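Local coordinates for fat acid-binding protein (Eubacterium ventriosum, PDB 3NYI) that holds stearic acid in its interior and probably binds long-chain fatty acids, at residues V8-C13 / F90-L95; T94-S99 / D201-L206; D123-T128 / A157-A162; A162-T167 / I197-G202. All coordinates share one frame; numbering follows the deposited sequence.

Contact 1 of 4, residues V8-C13 / F90-L95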
loop_
_atom_site.group_PDB
_atom_site.type_symbol
_atom_site.label_atom_id
_atom_site.label_comp_id
_atom_site.label_asym_id
_atom_site.label_seq_id
_atom_site.Cartn_x
_atom_site.Cartn_y
_atom_site.Cartn_z
ATOM N N VAL A 8 -12.559 0.052 -6.890
ATOM C CA VAL A 8 -11.799 1.294 -6.939
ATOM C C VAL A 8 -10.794 1.326 -5.776
ATOM O O VAL A 8 -11.054 0.776 -4.706
ATOM C CB VAL A 8 -12.744 2.524 -6.854
ATOM C CG1 VAL A 8 -11.964 3.853 -6.995
ATOM C CG2 VAL A 8 -13.859 2.420 -7.915
ATOM N N SER A 9 -9.634 1.931 -6.001
ATOM C CA SER A 9 -8.673 2.154 -4.915
ATOM C C SER A 9 -8.003 3.493 -5.126
ATOM O O SER A 9 -7.981 3.996 -6.256
ATOM C CB SER A 9 -7.611 1.050 -4.891
ATOM O OG SER A 9 -6.653 1.269 -3.852
ATOM N N ASP A 10 -7.482 4.086 -4.049
ATOM C CA ASP A 10 -6.621 5.248 -4.193
ATOM C C ASP A 10 -5.255 4.752 -4.639
ATOM O O ASP A 10 -4.959 3.550 -4.566
ATOM C CB ASP A 10 -6.573 6.116 -2.916
ATOM C CG ASP A 10 -5.935 5.402 -1.720
ATOM O OD1 ASP A 10 -5.125 4.488 -1.939
ATOM O OD2 ASP A 10 -6.233 5.785 -0.558
ATOM N N SER A 11 -4.425 5.663 -5.122
ATOM C CA SER A 11 -3.180 5.251 -5.772
ATOM C C SER A 11 -2.112 4.717 -4.819
ATOM O O SER A 11 -1.028 4.333 -5.259
ATOM C CB SER A 11 -2.601 6.387 -6.628
ATOM O OG SER A 11 -2.378 7.535 -5.832
ATOM N N ALA A 12 -2.410 4.675 -3.523
ATOM C CA ALA A 12 -1.428 4.170 -2.562
ATOM C C ALA A 12 -1.208 2.668 -2.705
ATOM O O ALA A 12 -0.220 2.149 -2.194
ATOM C CB ALA A 12 -1.836 4.507 -1.105
ATOM N N CYS A 13 -2.118 1.975 -3.393
ATOM C CA CYS A 13 -2.035 0.500 -3.497
ATOM C C CYS A 13 -0.891 0.030 -4.411
ATOM O O CYS A 13 -0.417 -1.102 -4.302
ATOM C CB CYS A 13 -3.373 -0.079 -3.983
ATOM S SG CYS A 13 -3.738 0.266 -5.752
ATOM N N PHE A 90 -11.421 0.905 -2.005
ATOM C CA PHE A 90 -10.408 0.718 -0.952
ATOM C C PHE A 90 -9.500 1.939 -0.829
ATOM O O PHE A 90 -9.097 2.529 -1.827
ATOM C CB PHE A 90 -9.514 -0.482 -1.266
ATOM C CG PHE A 90 -10.234 -1.784 -1.285
ATOM C CD1 PHE A 90 -10.217 -2.611 -0.168
ATOM C CD2 PHE A 90 -10.919 -2.199 -2.421
ATOM C CE1 PHE A 90 -10.879 -3.828 -0.179
ATOM C CE2 PHE A 90 -11.582 -3.415 -2.443
ATOM C CZ PHE A 90 -11.565 -4.232 -1.318
ATOM N N THR A 91 -9.154 2.303 0.399
ATOM C CA THR A 91 -8.252 3.425 0.599
ATOM C C THR A 91 -7.117 3.004 1.499
ATOM O O THR A 91 -7.197 1.987 2.202
ATOM C CB THR A 91 -8.947 4.634 1.270
ATOM O OG1 THR A 91 -9.256 4.314 2.630
ATOM C CG2 THR A 91 -10.227 4.986 0.552
ATOM N N ILE A 92 -6.062 3.806 1.472
ATOM C CA ILE A 92 -4.952 3.646 2.399
ATOM C C ILE A 92 -5.495 3.751 3.837
ATOM O O ILE A 92 -6.543 4.371 4.069
ATOM C CB ILE A 92 -3.890 4.741 2.120
ATOM C CG1 ILE A 92 -2.561 4.439 2.834
ATOM C CG2 ILE A 92 -4.440 6.142 2.509
ATOM C CD1 ILE A 92 -1.414 5.437 2.464
ATOM N N THR A 93 -4.793 3.148 4.797
ATOM C CA THR A 93 -5.181 3.242 6.211
ATOM C C THR A 93 -5.514 4.666 6.667
ATOM O O THR A 93 -4.802 5.616 6.351
ATOM C CB THR A 93 -4.096 2.667 7.155
ATOM O OG1 THR A 93 -4.466 2.921 8.515
ATOM C CG2 THR A 93 -2.744 3.300 6.880
ATOM N N THR A 94 -6.604 4.803 7.420
ATOM C CA THR A 94 -7.028 6.107 7.922
ATOM C C THR A 94 -6.003 6.698 8.865
ATOM O O THR A 94 -6.029 7.892 9.134
ATOM C CB THR A 94 -8.341 6.018 8.720
ATOM O OG1 THR A 94 -8.238 4.947 9.666
ATOM C CG2 THR A 94 -9.499 5.761 7.808
ATOM N N LEU A 95 -5.126 5.855 9.403
ATOM C CA LEU A 95 -4.073 6.348 10.299
ATOM C C LEU A 95 -2.942 7.080 9.572
ATOM O O LEU A 95 -2.146 7.746 10.229
ATOM C CB LEU A 95 -3.514 5.209 11.186
ATOM C CG LEU A 95 -4.566 4.580 12.108
ATOM C CD1 LEU A 95 -4.011 3.375 12.901
ATOM C CD2 LEU A 95 -5.131 5.629 13.053
#
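Ser9 and Phe90 form a parallel bridge between strands 6-10 and 87-91 in the first of the two mixed sheets of this DegV fold, close to the end of both strands where the fatty acid lies. The bridge is held by Phe90 N on Val8 O (2.7 Å) and by Asp10 N on Phe90 O (3.2 Å). Beyond it the strands separate, and the Asp10 side chain spans the gap. Its CG sits between the backbone N and the carbonyl carbon (chi1 65°), turned toward the other strand, and the carboxylate reaches the chain after Thr91. OD2 takes the amide of Ile92 at 2.8 Å on its syn side, somewhat out of the carboxylate plane, in an almost straight bond (170°), and also accepts from Ser99 OG. OD1 closes an Asx turn with Ala12 N and meets Gln131 NE2, so the buried carboxylate is gripped at both oxygens. Past this anchor Ile92, its side chain next to the stearic acid, packs CD1 on Ala12 CB at 3.7 Å.

Contact 2 of 4, residues T94-S99 / D201-L206; sequences TLFSGS and DGDIGL. With STE (stearic acid), chain C.
Phe96 and Ile204 meet on the wall of the fatty acid channel, where the loop leading into helix 99-113 faces the beta hairpin of strands 194-200 and 203-210. The hairpin turns through Asp201 and Gly202, a type I' turn that leaves Gly202 O pointing at the loop. The Phe96 ring lies between lipid and turn: C7 of the stearic acid stands 3.8 Å above one face, displaced toward the rim, while Gly202 O lies over the opposite face. At the ring's edge CE1 comes to 3.6 Å from Asp203 OD1, with ring and carboxylate planes 75° apart. CZ touches Ile204 CG2 at 4.0 Å, the two side chains crossing at about a right angle, and that same CG2 reaches C11 of the lipid at 3.8 Å. An alanine in place of Phe96 would probably open a gap beside C7 to C11 of the chain and leave Ile204 CG2 without its aromatic neighbour. Leu95, on the outer side, lays CB and CD1 against Gly202 O. Asp203 OD1 accepts from Ile204 N, which helps fix the carboxylate at the ring edge. Next along the loop, Ser97 helps Thr65 OG1 hold the lipid head: its OG, anti to the backbone N (chi1 174°), accepts from Ser99 N in an ST turn and donates to O1 of the stearic acid at 2.6 Å.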
loop_
_atom_site.group_PDB
_atom_site.type_symbol
_atom_site.label_atom_id
_atom_site.label_comp_id
_atom_site.label_asym_id
_atom_site.label_seq_id
_atom_site.Cartn_x
_atom_site.Cartn_y
_atom_site.Cartn_z
ATOM N N THR A 94 -6.604 4.803 7.420
ATOM C CA THR A 94 -7.028 6.107 7.922
ATOM C C THR A 94 -6.003 6.698 8.865
ATOM O O THR A 94 -6.029 7.892 9.134
ATOM C CB THR A 94 -8.341 6.018 8.720
ATOM O OG1 THR A 94 -8.238 4.947 9.666
ATOM C CG2 THR A 94 -9.499 5.761 7.808
ATOM N N LEU A 95 -5.126 5.855 9.403
ATOM C CA LEU A 95 -4.073 6.348 10.299
ATOM C C LEU A 95 -2.942 7.080 9.572
ATOM O O LEU A 95 -2.146 7.746 10.229
ATOM C CB LEU A 95 -3.514 5.209 11.186
ATOM C CG LEU A 95 -4.566 4.580 12.108
ATOM C CD1 LEU A 95 -4.011 3.375 12.901
ATOM C CD2 LEU A 95 -5.131 5.629 13.053
ATOM N N PHE A 96 -2.856 6.955 8.238
ATOM C CA PHE A 96 -1.831 7.668 7.464
ATOM C C PHE A 96 -2.406 8.866 6.701
ATOM O O PHE A 96 -1.672 9.773 6.339
ATOM C CB PHE A 96 -1.156 6.786 6.399
ATOM C CG PHE A 96 -0.285 5.680 6.952
ATOM C CD1 PHE A 96 0.067 5.646 8.291
ATOM C CD2 PHE A 96 0.223 4.700 6.099
ATOM C CE1 PHE A 96 0.874 4.611 8.791
ATOM C CE2 PHE A 96 1.028 3.680 6.587
ATOM C CZ PHE A 96 1.349 3.639 7.935
ATOM N N SER A 97 -3.694 8.827 6.379
ATOM C CA SER A 97 -4.219 9.776 5.397
ATOM C C SER A 97 -5.702 9.990 5.582
ATOM O O SER A 97 -6.404 9.100 6.037
ATOM C CB SER A 97 -3.970 9.233 3.980
ATOM O OG SER A 97 -4.574 10.044 2.997
ATOM N N GLY A 98 -6.183 11.167 5.197
ATOM C CA GLY A 98 -7.611 11.408 5.185
ATOM C C GLY A 98 -8.289 10.943 3.900
ATOM O O GLY A 98 -9.448 11.269 3.658
ATOM N N SER A 99 -7.578 10.157 3.094
ATOM C CA SER A 99 -8.144 9.603 1.864
ATOM C C SER A 99 -9.497 8.912 2.083
ATOM O O SER A 99 -10.453 9.149 1.349
ATOM C CB SER A 99 -7.135 8.642 1.211
ATOM O OG SER A 99 -7.664 8.081 0.027
ATOM N N ASP A 201 -2.156 -3.850 11.714
ATOM C CA ASP A 201 -3.275 -3.222 12.395
ATOM C C ASP A 201 -3.423 -1.749 11.984
ATOM O O ASP A 201 -3.852 -0.921 12.787
ATOM C CB ASP A 201 -3.067 -3.296 13.905
ATOM C CG ASP A 201 -4.282 -3.794 14.625
ATOM O OD1 ASP A 201 -5.016 -2.957 15.188
ATOM O OD2 ASP A 201 -4.507 -5.024 14.614
ATOM N N GLY A 202 -3.033 -1.419 10.756
ATOM C CA GLY A 202 -3.255 -0.069 10.240
ATOM C C GLY A 202 -2.176 0.970 10.480
ATOM O O GLY A 202 -2.318 2.131 10.048
ATOM N N ASP A 203 -1.083 0.574 11.131
ATOM C CA ASP A 203 -0.039 1.527 11.483
ATOM C C ASP A 203 1.353 0.873 11.452
ATOM O O ASP A 203 1.465 -0.344 11.288
ATOM C CB ASP A 203 -0.330 2.082 12.887
ATOM C CG ASP A 203 0.256 3.478 13.116
ATOM O OD1 ASP A 203 1.112 3.929 12.323
ATOM O OD2 ASP A 203 -0.150 4.131 14.104
ATOM N N ILE A 204 2.407 1.667 11.653
ATOM C CA ILE A 204 3.777 1.126 11.707
ATOM C C ILE A 204 4.378 1.078 13.109
ATOM O O ILE A 204 4.070 1.907 13.965
ATOM C CB ILE A 204 4.741 1.864 10.755
ATOM C CG1 ILE A 204 4.602 3.383 10.907
ATOM C CG2 ILE A 204 4.441 1.478 9.289
ATOM C CD1 ILE A 204 5.580 4.167 10.009
ATOM N N GLY A 205 5.243 0.093 13.325
ATOM C CA GLY A 205 5.941 -0.076 14.585
ATOM C C GLY A 205 7.341 -0.601 14.326
ATOM O O GLY A 205 7.657 -1.032 13.215
ATOM N N LEU A 206 8.188 -0.566 15.350
ATOM C CA LEU A 206 9.587 -0.935 15.178
ATOM C C LEU A 206 9.769 -2.439 15.352
ATOM O O LEU A 206 9.326 -3.006 16.349
ATOM C CB LEU A 206 10.452 -0.169 16.185
ATOM C CG LEU A 206 11.971 -0.220 15.987
ATOM C CD1 LEU A 206 12.388 0.418 14.662
ATOM C CD2 LEU A 206 12.675 0.463 17.157
HETATM C C1 STE C . -1.730 12.034 2.262
HETATM O O1 STE C . -2.850 12.029 2.674
HETATM O O2 STE C . -1.138 13.070 2.184
HETATM C C2 STE C . -0.987 10.693 2.055
HETATM C C3 STE C . -0.073 10.384 3.268
HETATM C C4 STE C . 0.748 9.099 2.999
HETATM C C5 STE C . 1.479 8.625 4.276
HETATM C C6 STE C . 2.333 7.376 3.960
HETATM C C7 STE C . 3.159 6.936 5.196
HETATM C C8 STE C . 3.864 5.597 4.861
HETATM C C9 STE C . 4.730 5.109 6.045
HETATM C C10 STE C . 5.479 3.817 5.616
HETATM C C11 STE C . 4.492 2.648 5.651
HETATM C C12 STE C . 4.451 1.776 4.374
HETATM C C13 STE C . 5.732 1.803 3.526
HETATM C C14 STE C . 6.055 0.327 3.167
HETATM C C15 STE C . 7.071 0.243 2.004
HETATM C C16 STE C . 7.631 -1.199 1.943
HETATM C C17 STE C . 6.709 -2.080 1.073
HETATM C C18 STE C . 7.331 -3.478 0.850
#

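Contact 3 of 4, residues D123-T128 / A157-A162; sequences DSKQNT and ALMASA. With STE (stearic acid), chain C.
The backbone from Asp123 to Gln126 turns sharply off the end of strand 119-123 and runs past the C-terminal end of helix 148-161, with the CA atoms of Lys125 and Met159 6.7 Å apart. Two overlapping turns shape this bend, an Asx turn from Asp123 OD1 to Lys125 N and an ST turn from Ser124 OG to Gln126 N, and Lys125 takes left-handed backbone angles. Asp123 OD2 accepts from Thr94 OG1, and Ser124 OG also bonds Thr91 O. Gln126 makes the polar link to the helix. A bend at chi2 (-58°) folds CD back, and NE2 serves two carbonyls, Ser124 O at 3.1 Å in its own loop and Met159 O at 3.2 Å across the contact. Met159 O takes Ala162 N as well, the two donors reaching it from opposite faces of its plane. The other end of the amide, OE1, lies against Ala162 CB. A leucine at Gln126 would probably leave Ser124 O without this donor and remove the loop's hydrogen bond to Met159 O. Residue 159 is a selenomethionine, and its SE rests on loop carbonyls, 3.3 Å from Ser124 O and 3.5 Å from Asp123 O. Lys125 crosses it at about a right angle, CG to SE 4.0 Å. Farther on the loop turns to the lipid: Asn127 ND2, which is bonded to Ser276 OG, lies 3.3 Å from C12 of the stearic acid.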
loop_
_atom_site.group_PDB
_atom_site.type_symbol
_atom_site.label_atom_id
_atom_site.label_comp_id
_atom_site.label_asym_id
_atom_site.label_seq_id
_atom_site.Cartn_x
_atom_site.Cartn_y
_atom_site.Cartn_z
ATOM N N ASP A 123 -11.861 1.319 4.532
ATOM C CA ASP A 123 -10.541 1.613 5.106
ATOM C C ASP A 123 -9.730 0.317 5.095
ATOM O O ASP A 123 -9.920 -0.558 5.944
ATOM C CB ASP A 123 -10.721 2.108 6.551
ATOM C CG ASP A 123 -9.393 2.289 7.303
ATOM O OD1 ASP A 123 -8.306 2.273 6.684
ATOM O OD2 ASP A 123 -9.449 2.445 8.543
ATOM N N SER A 124 -8.833 0.170 4.131
ATOM C CA SER A 124 -8.103 -1.091 3.991
ATOM C C SER A 124 -7.259 -1.455 5.218
ATOM O O SER A 124 -6.967 -2.630 5.436
ATOM C CB SER A 124 -7.191 -1.056 2.757
ATOM O OG SER A 124 -5.997 -0.328 3.007
ATOM N N LYS A 125 -6.879 -0.438 5.995
ATOM C CA LYS A 125 -5.915 -0.549 7.092
ATOM C C LYS A 125 -4.528 -0.951 6.598
ATOM O O LYS A 125 -3.673 -1.343 7.389
ATOM C CB LYS A 125 -6.395 -1.539 8.186
ATOM C CG LYS A 125 -7.802 -1.238 8.688
ATOM C CD LYS A 125 -8.192 -2.088 9.896
ATOM C CE LYS A 125 -7.384 -1.700 11.128
ATOM N NZ LYS A 125 -7.841 -2.427 12.362
ATOM N N GLN A 126 -4.307 -0.844 5.293
ATOM C CA GLN A 126 -3.023 -1.205 4.699
ATOM C C GLN A 126 -2.412 -0.034 3.918
ATOM O O GLN A 126 -2.899 1.108 3.965
ATOM C CB GLN A 126 -3.223 -2.366 3.717
ATOM C CG GLN A 126 -4.175 -3.460 4.200
ATOM C CD GLN A 126 -3.749 -4.108 5.528
ATOM O OE1 GLN A 126 -2.564 -4.249 5.817
ATOM N NE2 GLN A 126 -4.738 -4.512 6.334
ATOM N N ASN A 127 -1.349 -0.342 3.186
ATOM C CA ASN A 127 -0.711 0.619 2.284
ATOM C C ASN A 127 0.090 -0.202 1.297
ATOM O O ASN A 127 0.425 -1.373 1.573
ATOM C CB ASN A 127 0.222 1.543 3.075
ATOM C CG ASN A 127 0.874 2.609 2.218
ATOM O OD1 ASN A 127 0.395 2.938 1.125
ATOM N ND2 ASN A 127 2.001 3.148 2.706
ATOM N N THR A 128 0.388 0.396 0.149
ATOM C CA THR A 128 1.251 -0.226 -0.856
ATOM C C THR A 128 1.031 -1.757 -0.945
ATOM O O THR A 128 -0.108 -2.193 -1.188
ATOM C CB THR A 128 2.763 0.226 -0.709
ATOM O OG1 THR A 128 3.575 -0.385 -1.724
ATOM C CG2 THR A 128 3.345 -0.059 0.706
ATOM N N ALA A 157 -10.765 -10.540 9.037
ATOM C CA ALA A 157 -9.691 -11.494 9.248
ATOM C C ALA A 157 -8.548 -11.278 8.249
ATOM O O ALA A 157 -7.368 -11.359 8.612
ATOM C CB ALA A 157 -10.223 -12.937 9.171
ATOM N N LEU A 158 -8.895 -10.986 6.998
ATOM C CA LEU A 158 -7.870 -10.707 5.991
ATOM C C LEU A 158 -7.026 -9.503 6.404
ATOM O O LEU A 158 -5.786 -9.542 6.379
ATOM C CB LEU A 158 -8.510 -10.441 4.626
ATOM C CG LEU A 158 -9.032 -11.667 3.886
ATOM C CD1 LEU A 158 -9.766 -11.283 2.599
ATOM C CD2 LEU A 158 -7.880 -12.606 3.602
HETATM N N MSE A 159 -7.692 -8.415 6.776
HETATM C CA MSE A 159 -6.971 -7.210 7.165
HETATM C C MSE A 159 -6.088 -7.420 8.395
HETATM O O MSE A 159 -4.952 -6.937 8.449
HETATM C CB MSE A 159 -7.949 -6.061 7.402
HETATM C CG MSE A 159 -8.677 -5.627 6.140
HETATM SE SE MSE A 159 -9.742 -4.006 6.509
HETATM C CE MSE A 159 -10.950 -4.714 7.871
ATOM N N ALA A 160 -6.611 -8.145 9.381
ATOM C CA ALA A 160 -5.844 -8.438 10.597
ATOM C C ALA A 160 -4.582 -9.275 10.319
ATOM O O ALA A 160 -3.584 -9.178 11.045
ATOM C CB ALA A 160 -6.729 -9.135 11.626
ATOM N N SER A 161 -4.624 -10.087 9.264
ATOM C CA SER A 161 -3.531 -11.009 8.963
ATOM C C SER A 161 -2.434 -10.332 8.160
ATOM O O SER A 161 -1.306 -10.828 8.114
ATOM C CB SER A 161 -4.036 -12.226 8.179
ATOM O OG SER A 161 -4.217 -11.893 6.801
ATOM N N ALA A 162 -2.751 -9.202 7.517
ATOM C CA ALA A 162 -1.785 -8.552 6.650
ATOM C C ALA A 162 -0.590 -7.999 7.416
ATOM O O ALA A 162 -0.744 -7.448 8.513
ATOM C CB ALA A 162 -2.476 -7.392 5.817
HETATM C C1 STE C . -1.730 12.034 2.262
HETATM O O1 STE C . -2.850 12.029 2.674
HETATM O O2 STE C . -1.138 13.070 2.184
HETATM C C2 STE C . -0.987 10.693 2.055
HETATM C C3 STE C . -0.073 10.384 3.268
HETATM C C4 STE C . 0.748 9.099 2.999
HETATM C C5 STE C . 1.479 8.625 4.276
HETATM C C6 STE C . 2.333 7.376 3.960
HETATM C C7 STE C . 3.159 6.936 5.196
HETATM C C8 STE C . 3.864 5.597 4.861
HETATM C C9 STE C . 4.730 5.109 6.045
HETATM C C10 STE C . 5.479 3.817 5.616
HETATM C C11 STE C . 4.492 2.648 5.651
HETATM C C12 STE C . 4.451 1.776 4.374
HETATM C C13 STE C . 5.732 1.803 3.526
HETATM C C14 STE C . 6.055 0.327 3.167
HETATM C C15 STE C . 7.071 0.243 2.004
HETATM C C16 STE C . 7.631 -1.199 1.943
HETATM C C17 STE C . 6.709 -2.080 1.073
HETATM C C18 STE C . 7.331 -3.478 0.850
#

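Contact 4 of 4, residues A162-T167 / I197-G202; sequences ARIFFT and IIMKDG. With STE (stearic acid), chain C.
Ala162 O, just before strand 163-167, is gripped by Arg163 NH1 at 2.9 Å and by a water at 2.7 Å, and the same water reaches Asp201 N, tying the helix-to-strand junction to the hairpin turn. NH1 comes from well above the carbonyl plane and also meets Ala160 O. Strands 163-167 and 197-200 then run antiparallel, with paired backbone bonds joining Ile164 to Met199 and Phe166 to Ile197. On the lipid side, Phe166, its CG between backbone N and carbonyl carbon (chi1 68°), has its ring between Ile197 and the lipid. One face of the ring takes Ile197 CB in a CH-pi contact, 3.8 Å from the ring centroid; on the opposite face C14 of the stearic acid stands 3.5 Å above the ring centre. Ile164 and the selenomethionine at 199 lie side by side, Ile164 CD1 to Met199 SE 3.6 Å. At the strand end the Lys200 chain runs beside Arg163, with CD over one face of the guanidinium. The Phe165 and Ile198 face is covered by helix 213-231, and Ile164 on the other face meets the start of helix 128-143. Strand 285-291 flanks 163-167 on its far edge, while 203-210 continues the sheet beyond 197-200.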
loop_
_atom_site.group_PDB
_atom_site.type_symbol
_atom_site.label_atom_id
_atom_site.label_comp_id
_atom_site.label_asym_id
_atom_site.label_seq_id
_atom_site.Cartn_x
_atom_site.Cartn_y
_atom_site.Cartn_z
ATOM N N ALA A 162 -2.751 -9.202 7.517
ATOM C CA ALA A 162 -1.785 -8.552 6.650
ATOM C C ALA A 162 -0.590 -7.999 7.416
ATOM O O ALA A 162 -0.744 -7.448 8.513
ATOM C CB ALA A 162 -2.476 -7.392 5.817
ATOM N N ARG A 163 0.603 -8.118 6.834
ATOM C CA ARG A 163 1.802 -7.501 7.417
ATOM C C ARG A 163 2.696 -6.948 6.320
ATOM O O ARG A 163 2.830 -7.564 5.264
ATOM C CB ARG A 163 2.655 -8.525 8.175
ATOM C CG ARG A 163 2.033 -9.152 9.418
ATOM C CD ARG A 163 1.852 -8.104 10.519
ATOM N NE ARG A 163 1.404 -8.742 11.756
ATOM C CZ ARG A 163 0.145 -9.035 12.030
ATOM N NH1 ARG A 163 -0.813 -8.733 11.155
ATOM N NH2 ARG A 163 -0.160 -9.628 13.180
ATOM N N ILE A 164 3.357 -5.824 6.587
ATOM C CA ILE A 164 4.503 -5.446 5.778
ATOM C C ILE A 164 5.729 -5.508 6.658
ATOM O O ILE A 164 5.710 -5.015 7.786
ATOM C CB ILE A 164 4.427 -3.989 5.211
ATOM C CG1 ILE A 164 3.095 -3.723 4.522
ATOM C CG2 ILE A 164 5.591 -3.769 4.232
ATOM C CD1 ILE A 164 2.963 -2.276 3.955
ATOM N N PHE A 165 6.799 -6.091 6.133
ATOM C CA PHE A 165 8.084 -6.111 6.811
ATOM C C PHE A 165 9.074 -5.408 5.901
ATOM O O PHE A 165 9.263 -5.818 4.763
ATOM C CB PHE A 165 8.526 -7.566 7.031
ATOM C CG PHE A 165 7.550 -8.371 7.830
ATOM C CD1 PHE A 165 7.475 -8.209 9.205
ATOM C CD2 PHE A 165 6.683 -9.269 7.209
ATOM C CE1 PHE A 165 6.554 -8.945 9.966
ATOM C CE2 PHE A 165 5.768 -10.004 7.957
ATOM C CZ PHE A 165 5.705 -9.836 9.342
ATOM N N PHE A 166 9.696 -4.341 6.379
ATOM C CA PHE A 166 10.508 -3.540 5.465
ATOM C C PHE A 166 11.557 -2.707 6.147
ATOM O O PHE A 166 11.583 -2.599 7.381
ATOM C CB PHE A 166 9.626 -2.660 4.567
ATOM C CG PHE A 166 8.893 -1.548 5.287
ATOM C CD1 PHE A 166 9.276 -0.218 5.099
ATOM C CD2 PHE A 166 7.794 -1.818 6.102
ATOM C CE1 PHE A 166 8.598 0.833 5.727
ATOM C CE2 PHE A 166 7.104 -0.770 6.737
ATOM C CZ PHE A 166 7.504 0.561 6.536
ATOM N N THR A 167 12.431 -2.126 5.330
ATOM C CA THR A 167 13.405 -1.177 5.833
ATOM C C THR A 167 13.472 0.031 4.896
ATOM O O THR A 167 12.903 0.007 3.806
ATOM C CB THR A 167 14.787 -1.840 6.023
ATOM O OG1 THR A 167 15.634 -0.977 6.791
ATOM C CG2 THR A 167 15.439 -2.164 4.674
ATOM N N ILE A 197 10.942 -2.158 10.034
ATOM C CA ILE A 197 9.616 -1.661 10.368
ATOM C C ILE A 197 8.561 -2.713 10.060
ATOM O O ILE A 197 8.671 -3.448 9.084
ATOM C CB ILE A 197 9.299 -0.355 9.565
ATOM C CG1 ILE A 197 10.381 0.704 9.817
ATOM C CG2 ILE A 197 7.887 0.190 9.906
ATOM C CD1 ILE A 197 10.236 1.951 8.932
ATOM N N ILE A 198 7.525 -2.767 10.889
ATOM C CA ILE A 198 6.419 -3.667 10.654
ATOM C C ILE A 198 5.149 -2.859 10.544
ATOM O O ILE A 198 4.865 -2.049 11.420
ATOM C CB ILE A 198 6.229 -4.668 11.832
ATOM C CG1 ILE A 198 7.493 -5.493 12.050
ATOM C CG2 ILE A 198 5.016 -5.558 11.562
ATOM C CD1 ILE A 198 7.436 -6.412 13.278
HETATM N N MSE A 199 4.383 -3.086 9.482
HETATM C CA MSE A 199 3.048 -2.509 9.403
HETATM C C MSE A 199 2.017 -3.552 9.777
HETATM O O MSE A 199 1.952 -4.627 9.175
HETATM C CB MSE A 199 2.730 -1.960 8.007
HETATM C CG MSE A 199 1.349 -1.333 7.964
HETATM SE SE MSE A 199 0.898 -0.432 6.283
HETATM C CE MSE A 199 -0.731 0.459 6.944
ATOM N N LYS A 200 1.209 -3.241 10.781
ATOM C CA LYS A 200 0.149 -4.151 11.159
ATOM C C LYS A 200 -0.928 -3.372 11.860
ATOM O O LYS A 200 -0.655 -2.342 12.504
ATOM C CB LYS A 200 0.682 -5.264 12.068
ATOM C CG LYS A 200 0.828 -4.884 13.530
ATOM C CD LYS A 200 1.251 -6.129 14.353
ATOM C CE LYS A 200 1.404 -5.808 15.834
ATOM N NZ LYS A 200 1.790 -7.026 16.640
ATOM N N ASP A 201 -2.156 -3.850 11.714
ATOM C CA ASP A 201 -3.275 -3.222 12.395
ATOM C C ASP A 201 -3.423 -1.749 11.984
ATOM O O ASP A 201 -3.852 -0.921 12.787
ATOM C CB ASP A 201 -3.067 -3.296 13.905
ATOM C CG ASP A 201 -4.282 -3.794 14.625
ATOM O OD1 ASP A 201 -5.016 -2.957 15.188
ATOM O OD2 ASP A 201 -4.507 -5.024 14.614
ATOM N N GLY A 202 -3.033 -1.419 10.756
ATOM C CA GLY A 202 -3.255 -0.069 10.240
ATOM C C GLY A 202 -2.176 0.970 10.480
ATOM O O GLY A 202 -2.318 2.131 10.048
HETATM C C1 STE C . -1.730 12.034 2.262
HETATM O O1 STE C . -2.850 12.029 2.674
HETATM O O2 STE C . -1.138 13.070 2.184
HETATM C C2 STE C . -0.987 10.693 2.055
HETATM C C3 STE C . -0.073 10.384 3.268
HETATM C C4 STE C . 0.748 9.099 2.999
HETATM C C5 STE C . 1.479 8.625 4.276
HETATM C C6 STE C . 2.333 7.376 3.960
HETATM C C7 STE C . 3.159 6.936 5.196
HETATM C C8 STE C . 3.864 5.597 4.861
HETATM C C9 STE C . 4.730 5.109 6.045
HETATM C C10 STE C . 5.479 3.817 5.616
HETATM C C11 STE C . 4.492 2.648 5.651
HETATM C C12 STE C . 4.451 1.776 4.374
HETATM C C13 STE C . 5.732 1.803 3.526
HETATM C C14 STE C . 6.055 0.327 3.167
HETATM C C15 STE C . 7.071 0.243 2.004
HETATM C C16 STE C . 7.631 -1.199 1.943
HETATM C C17 STE C . 6.709 -2.080 1.073
HETATM C C18 STE C . 7.331 -3.478 0.850
HETATM O O HOH W 1 -2.594 -5.824 9.678
#

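How the contacts relate
Contacts 1 and 4 are the buried ones, each a strand pairing in a different sheet: parallel and anchored by a carboxylate in contact 1, antiparallel and largely apolar in contact 4. Contacts 2 and 3 are partly buried: contact 2 sets a loop against the second sheet's hairpin through an aromatic ring, contact 3 a loop against the end of helix 148-161 through a side-chain amide. The four interlock: Thr93 of contact 1 bonds Gly202 O through OG1 and Gln126 O through N, and Met199 CE packs against both Phe96 and Gln126. Contacts 3 and 4 share Ala162, contacts 2 and 4 the hairpin turn. The stearic acid passes all four, its head at contact 2, its tail at contact 4.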